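Local coordinates for lactate racemase (Thermoanaerobacterium thermosaccharolyticum, PDB 2YJG), which catalyses the interconversion of D- and L-lactate with the help of a nickel pincer cofactor, at residues Val131-Asp134 / Asn140-Leu143; Gly151-Asn156 / Ala228-Leu233. All coordinates share one frame; numbering follows the deposited sequence.

Contact 1 (Val131-Asp134 / Asn140-Leu143); sequences VVHD and NMEL
Met-141 reaches across to His-133 with its thioether end, joining the first strand of a two-stranded antiparallel hairpin (141-146 with 152-156) to the loop that leaves strand 129-132, outermost in this chain's mixed sheet in the N-terminal domain. The two side chains cross at about a right angle, and the methyl does most of the touching: CE of Met-141 lies 3.4 Å from CE1 of His-133, meeting the ring obliquely. SD follows behind, 5.0 Å from the centroid of the His-133 ring and 76° off its normal, a Met-aromatic contact at the ring edge. A bend at chi2 (-69°) followed by an extended chi3 (179°) carries the Met-141 methyl out to the histidine. The imidazole is buried and its rotation is fixed from both nitrogens: ND1 pairs with ND2 of Asn-156, and NE2 with the backbone O of Ala-191. Both nitrogens are engaged, and the methyl comes in nearest the carbon between them, CE1, close also to NE2.

Away from this point the packing thins quickly. Asp-134 is exposed, and its carboxylate turns to its own loop, where OD1 accepts a hydrogen bond from N of Arg-136. Asn-140 directs its CB toward the other segment, yet its side chain stays short of contact; the closest CA pair, Asp-134 and Asn-140, is still 7.9 Å apart. No hydrogen bond links the segments. Further back, Val-131 and Val-132 pack on Asn-127 and Glu-126 of the second subunit, respectively. The His-133 side chain lies about 8 Å from that of His-108, a proton donor/acceptor by similarity. Besides the ring, the Met-141 methyl meets the backbone of the residue after the histidine, with CE of Met-141 3.1 Å from O of Asp-134.

Contact 2 (Gly151-Asn156 / Ala228-Leu233); sequences GKLEIN and AKKANL
Ile-155 and Leu-153, alternate residues on one face of hairpin strand 152-156, pack against the C-terminal end of helix 219-230. The closer pair is Ile-155 CD1 on Ala-231 CB, at 3.6 Å. Ile-155 holds CG1 between its backbone N and carbonyl carbon (chi1 64°), and a nearly extended chi2 then sends CD1 out to the alanine methyl. Leu-153 instead swings CG opposite its own N (chi1 174°), bringing CD2 to 3.9 Å from Lys-230 CB. That lysine gives only the root of its side chain: CB points toward the strand, but bends at chi2 and chi3 lead the amine away to the exposed side. The helix stops here in a Schellman motif, with Asn-232 at positive phi (56°), its N bonded to O of Lys-229 at 3.0 Å, and Leu-233 N to O of Ala-228 at 3.2 Å. Ile-144 of the partner strand and Ile-186 extend the apolar patch around Ile-155 and Ala-231. No hydrogen bond or salt bridge crosses between the segments, which implies that hairpin and helix end are held together here by apolar side-chain packing.

Along the chain the contacts come in series: contact 1 closes at Leu-143 before contact 2 opens at Gly-151, and their centres lie 12 Å apart. The hairpin joins them, since strand 141-146 serves contact 1 and its antiparallel neighbour 152-156 serves contact 2. N of Glu-142 lies 2.8 Å from O of Ile-155, a probable hydrogen bond between the two strands. Asn-156, at the end of the second strand, also reaches the loop side of contact 1, while its OD1 caps the start of helix 157-161 through N of Leu-158. The small sheet thus touches both the loop after strand 129-132 and the end of helix 219-230, linking parts of the fold distant in sequence.

Contact 1 (Val131-Asp134 / Asn140-Leu143)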
loop_
_atom_site.group_PDB
_atom_site.type_symbol
_atom_site.label_atom_id
_atom_site.label_comp_id
_atom_site.label_asym_id
_atom_site.label_seq_id
_atom_site.Cartn_x
_atom_site.Cartn_y
_atom_site.Cartn_z
ATOM N N VAL A 131 -7.131 -7.353 3.870
ATOM C CA VAL A 131 -7.299 -7.391 5.296
ATOM C C VAL A 131 -6.268 -8.373 5.823
ATOM O O VAL A 131 -6.057 -9.428 5.225
ATOM C CB VAL A 131 -8.729 -7.884 5.611
ATOM C CG1 VAL A 131 -8.991 -8.003 7.112
ATOM C CG2 VAL A 131 -9.778 -6.959 4.954
ATOM N N VAL A 132 -5.658 -8.056 6.971
ATOM C CA VAL A 132 -4.586 -8.877 7.527
ATOM C C VAL A 132 -5.135 -9.687 8.714
ATOM O O VAL A 132 -5.786 -9.130 9.617
ATOM C CB VAL A 132 -3.348 -8.011 7.932
ATOM C CG1 VAL A 132 -2.297 -8.841 8.525
ATOM C CG2 VAL A 132 -2.777 -7.227 6.731
ATOM N N HIS A 133 -4.937 -11.010 8.694
ATOM C CA HIS A 133 -5.395 -11.847 9.773
ATOM C C HIS A 133 -4.560 -11.547 10.987
ATOM O O HIS A 133 -3.322 -11.430 10.885
ATOM C CB HIS A 133 -5.191 -13.326 9.433
ATOM C CG HIS A 133 -5.564 -14.256 10.542
ATOM N ND1 HIS A 133 -6.837 -14.332 11.064
ATOM C CD2 HIS A 133 -4.818 -15.151 11.229
ATOM C CE1 HIS A 133 -6.850 -15.226 12.038
ATOM N NE2 HIS A 133 -5.638 -15.738 12.150
ATOM N N ASP A 134 -5.222 -11.481 12.138
ATOM C CA ASP A 134 -4.484 -11.363 13.418
ATOM C C ASP A 134 -5.003 -12.479 14.342
ATOM O O ASP A 134 -6.146 -12.475 14.834
ATOM C CB ASP A 134 -4.674 -9.979 14.011
ATOM C CG ASP A 134 -3.999 -9.798 15.340
ATOM O OD1 ASP A 134 -3.217 -10.697 15.815
ATOM O OD2 ASP A 134 -4.296 -8.710 15.916
ATOM N N ASN A 140 -11.950 -10.619 16.605
ATOM C CA ASN A 140 -12.136 -10.984 15.206
ATOM C C ASN A 140 -12.152 -12.488 14.861
ATOM O O ASN A 140 -12.191 -12.855 13.675
ATOM C CB ASN A 140 -11.082 -10.302 14.359
ATOM C CG ASN A 140 -11.478 -10.254 12.926
ATOM O OD1 ASN A 140 -12.659 -10.036 12.606
ATOM N ND2 ASN A 140 -10.504 -10.480 12.028
ATOM N N MET A 141 -12.139 -13.336 15.891
ATOM C CA MET A 141 -12.218 -14.800 15.758
ATOM C C MET A 141 -13.614 -15.281 16.087
ATOM O O MET A 141 -14.267 -14.676 16.940
ATOM C CB MET A 141 -11.280 -15.501 16.761
ATOM C CG MET A 141 -9.817 -15.149 16.680
ATOM S SD MET A 141 -9.071 -15.768 15.170
ATOM C CE MET A 141 -7.468 -15.183 15.404
ATOM N N GLU A 142 -14.049 -16.370 15.454
ATOM C CA GLU A 142 -15.302 -17.030 15.797
ATOM C C GLU A 142 -15.132 -18.531 16.005
ATOM O O GLU A 142 -14.563 -19.229 15.175
ATOM C CB GLU A 142 -16.323 -16.810 14.704
ATOM C CG GLU A 142 -17.719 -17.250 15.042
ATOM C CD GLU A 142 -18.752 -16.689 14.059
ATOM O OE1 GLU A 142 -18.604 -15.521 13.648
ATOM O OE2 GLU A 142 -19.683 -17.425 13.688
ATOM N N LEU A 143 -15.649 -19.036 17.124
ATOM C CA LEU A 143 -15.734 -20.475 17.331
ATOM C C LEU A 143 -16.698 -21.044 16.318
ATOM O O LEU A 143 -17.855 -20.573 16.209
ATOM C CB LEU A 143 -16.173 -20.779 18.774
ATOM C CG LEU A 143 -16.410 -22.237 19.179
ATOM C CD1 LEU A 143 -15.138 -23.141 18.982
ATOM C CD2 LEU A 143 -16.893 -22.249 20.629
#

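Contact 2 (Gly151-Asn156 / Ala228-Leu233)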
loop_
_atom_site.group_PDB
_atom_site.type_symbol
_atom_site.label_atom_id
_atom_site.label_comp_id
_atom_site.label_asym_id
_atom_site.label_seq_id
_atom_site.Cartn_x
_atom_site.Cartn_y
_atom_site.Cartn_z
ATOM N N GLY A 151 -10.375 -30.755 19.932
ATOM C CA GLY A 151 -10.124 -29.317 20.117
ATOM C C GLY A 151 -11.143 -28.353 19.500
ATOM O O GLY A 151 -11.720 -28.604 18.426
ATOM N N LYS A 152 -11.333 -27.220 20.165
ATOM C CA LYS A 152 -12.112 -26.129 19.576
ATOM C C LYS A 152 -11.439 -25.618 18.281
ATOM O O LYS A 152 -10.205 -25.725 18.130
ATOM C CB LYS A 152 -12.190 -24.960 20.545
ATOM C CG LYS A 152 -13.241 -25.091 21.608
ATOM C CD LYS A 152 -13.161 -23.899 22.581
ATOM C CE LYS A 152 -13.825 -24.238 23.892
ATOM N NZ LYS A 152 -15.072 -24.947 23.586
ATOM N N LEU A 153 -12.254 -25.066 17.394
ATOM C CA LEU A 153 -11.803 -24.474 16.141
ATOM C C LEU A 153 -12.305 -23.022 16.078
ATOM O O LEU A 153 -13.519 -22.778 16.081
ATOM C CB LEU A 153 -12.354 -25.291 14.969
ATOM C CG LEU A 153 -12.105 -24.730 13.564
ATOM C CD1 LEU A 153 -10.580 -24.573 13.451
ATOM C CD2 LEU A 153 -12.683 -25.596 12.469
ATOM N N GLU A 154 -11.385 -22.066 16.089
ATOM C CA GLU A 154 -11.735 -20.641 16.027
ATOM C C GLU A 154 -11.056 -20.088 14.807
ATOM O O GLU A 154 -9.835 -20.256 14.673
ATOM C CB GLU A 154 -11.238 -19.921 17.281
ATOM C CG GLU A 154 -11.730 -20.676 18.551
ATOM C CD GLU A 154 -11.028 -20.326 19.835
ATOM O OE1 GLU A 154 -9.834 -19.955 19.826
ATOM O OE2 GLU A 154 -11.708 -20.452 20.893
ATOM N N ILE A 155 -11.822 -19.489 13.903
ATOM C CA ILE A 155 -11.217 -18.849 12.726
ATOM C C ILE A 155 -11.655 -17.381 12.539
ATOM O O ILE A 155 -12.616 -16.928 13.167
ATOM C CB ILE A 155 -11.352 -19.682 11.478
ATOM C CG1 ILE A 155 -12.813 -19.894 11.040
ATOM C CG2 ILE A 155 -10.701 -21.089 11.694
ATOM C CD1 ILE A 155 -12.962 -20.320 9.613
ATOM N N ASN A 156 -10.932 -16.651 11.698
ATOM C CA ASN A 156 -11.291 -15.257 11.368
ATOM C C ASN A 156 -12.764 -15.117 10.926
ATOM O O ASN A 156 -13.249 -15.822 9.994
ATOM C CB ASN A 156 -10.373 -14.757 10.259
ATOM C CG ASN A 156 -10.293 -13.253 10.163
ATOM O OD1 ASN A 156 -11.276 -12.573 9.821
ATOM N ND2 ASN A 156 -9.105 -12.723 10.405
ATOM N N ALA A 228 -11.065 -27.022 7.378
ATOM C CA ALA A 228 -11.395 -26.421 6.065
ATOM C C ALA A 228 -12.866 -26.678 5.695
ATOM O O ALA A 228 -13.586 -25.773 5.194
ATOM C CB ALA A 228 -10.461 -26.950 4.975
ATOM N N LYS A 229 -13.315 -27.923 5.913
ATOM C CA LYS A 229 -14.734 -28.283 5.715
ATOM C C LYS A 229 -15.696 -27.425 6.520
ATOM O O LYS A 229 -16.673 -26.882 5.950
ATOM C CB LYS A 229 -15.011 -29.774 6.021
ATOM C CG LYS A 229 -14.119 -30.705 5.263
ATOM C CD LYS A 229 -14.816 -31.981 4.737
ATOM C CE LYS A 229 -15.224 -32.945 5.861
ATOM N NZ LYS A 229 -15.226 -34.401 5.371
ATOM N N LYS A 230 -15.400 -27.253 7.809
ATOM C CA LYS A 230 -16.230 -26.480 8.718
ATOM C C LYS A 230 -16.215 -24.996 8.373
ATOM O O LYS A 230 -17.142 -24.278 8.738
ATOM C CB LYS A 230 -15.751 -26.562 10.177
ATOM C CG LYS A 230 -16.024 -27.838 10.976
ATOM C CD LYS A 230 -17.497 -28.231 10.999
ATOM C CE LYS A 230 -18.274 -27.772 12.217
ATOM N NZ LYS A 230 -19.534 -28.563 12.272
ATOM N N ALA A 231 -15.125 -24.545 7.752
ATOM C CA ALA A 231 -15.019 -23.175 7.234
ATOM C C ALA A 231 -15.740 -22.929 5.927
ATOM O O ALA A 231 -15.719 -21.775 5.459
ATOM C CB ALA A 231 -13.530 -22.821 7.036
ATOM N N ASN A 232 -16.242 -23.995 5.296
ATOM C CA ASN A 232 -16.872 -23.971 3.951
ATOM C C ASN A 232 -15.931 -23.364 2.879
ATOM O O ASN A 232 -16.348 -22.630 2.003
ATOM C CB ASN A 232 -18.253 -23.236 3.974
ATOM C CG ASN A 232 -19.265 -23.887 4.973
ATOM O OD1 ASN A 232 -19.698 -23.276 5.980
ATOM N ND2 ASN A 232 -19.586 -25.143 4.708
ATOM N N LEU A 233 -14.650 -23.727 2.947
ATOM C CA LEU A 233 -13.725 -23.480 1.847
ATOM C C LEU A 233 -14.206 -24.184 0.587
ATOM O O LEU A 233 -14.157 -25.417 0.443
ATOM C CB LEU A 233 -12.270 -23.906 2.247
ATOM C CG LEU A 233 -11.146 -23.655 1.243
ATOM C CD1 LEU A 233 -11.020 -22.139 0.906
ATOM C CD2 LEU A 233 -9.780 -24.204 1.768
#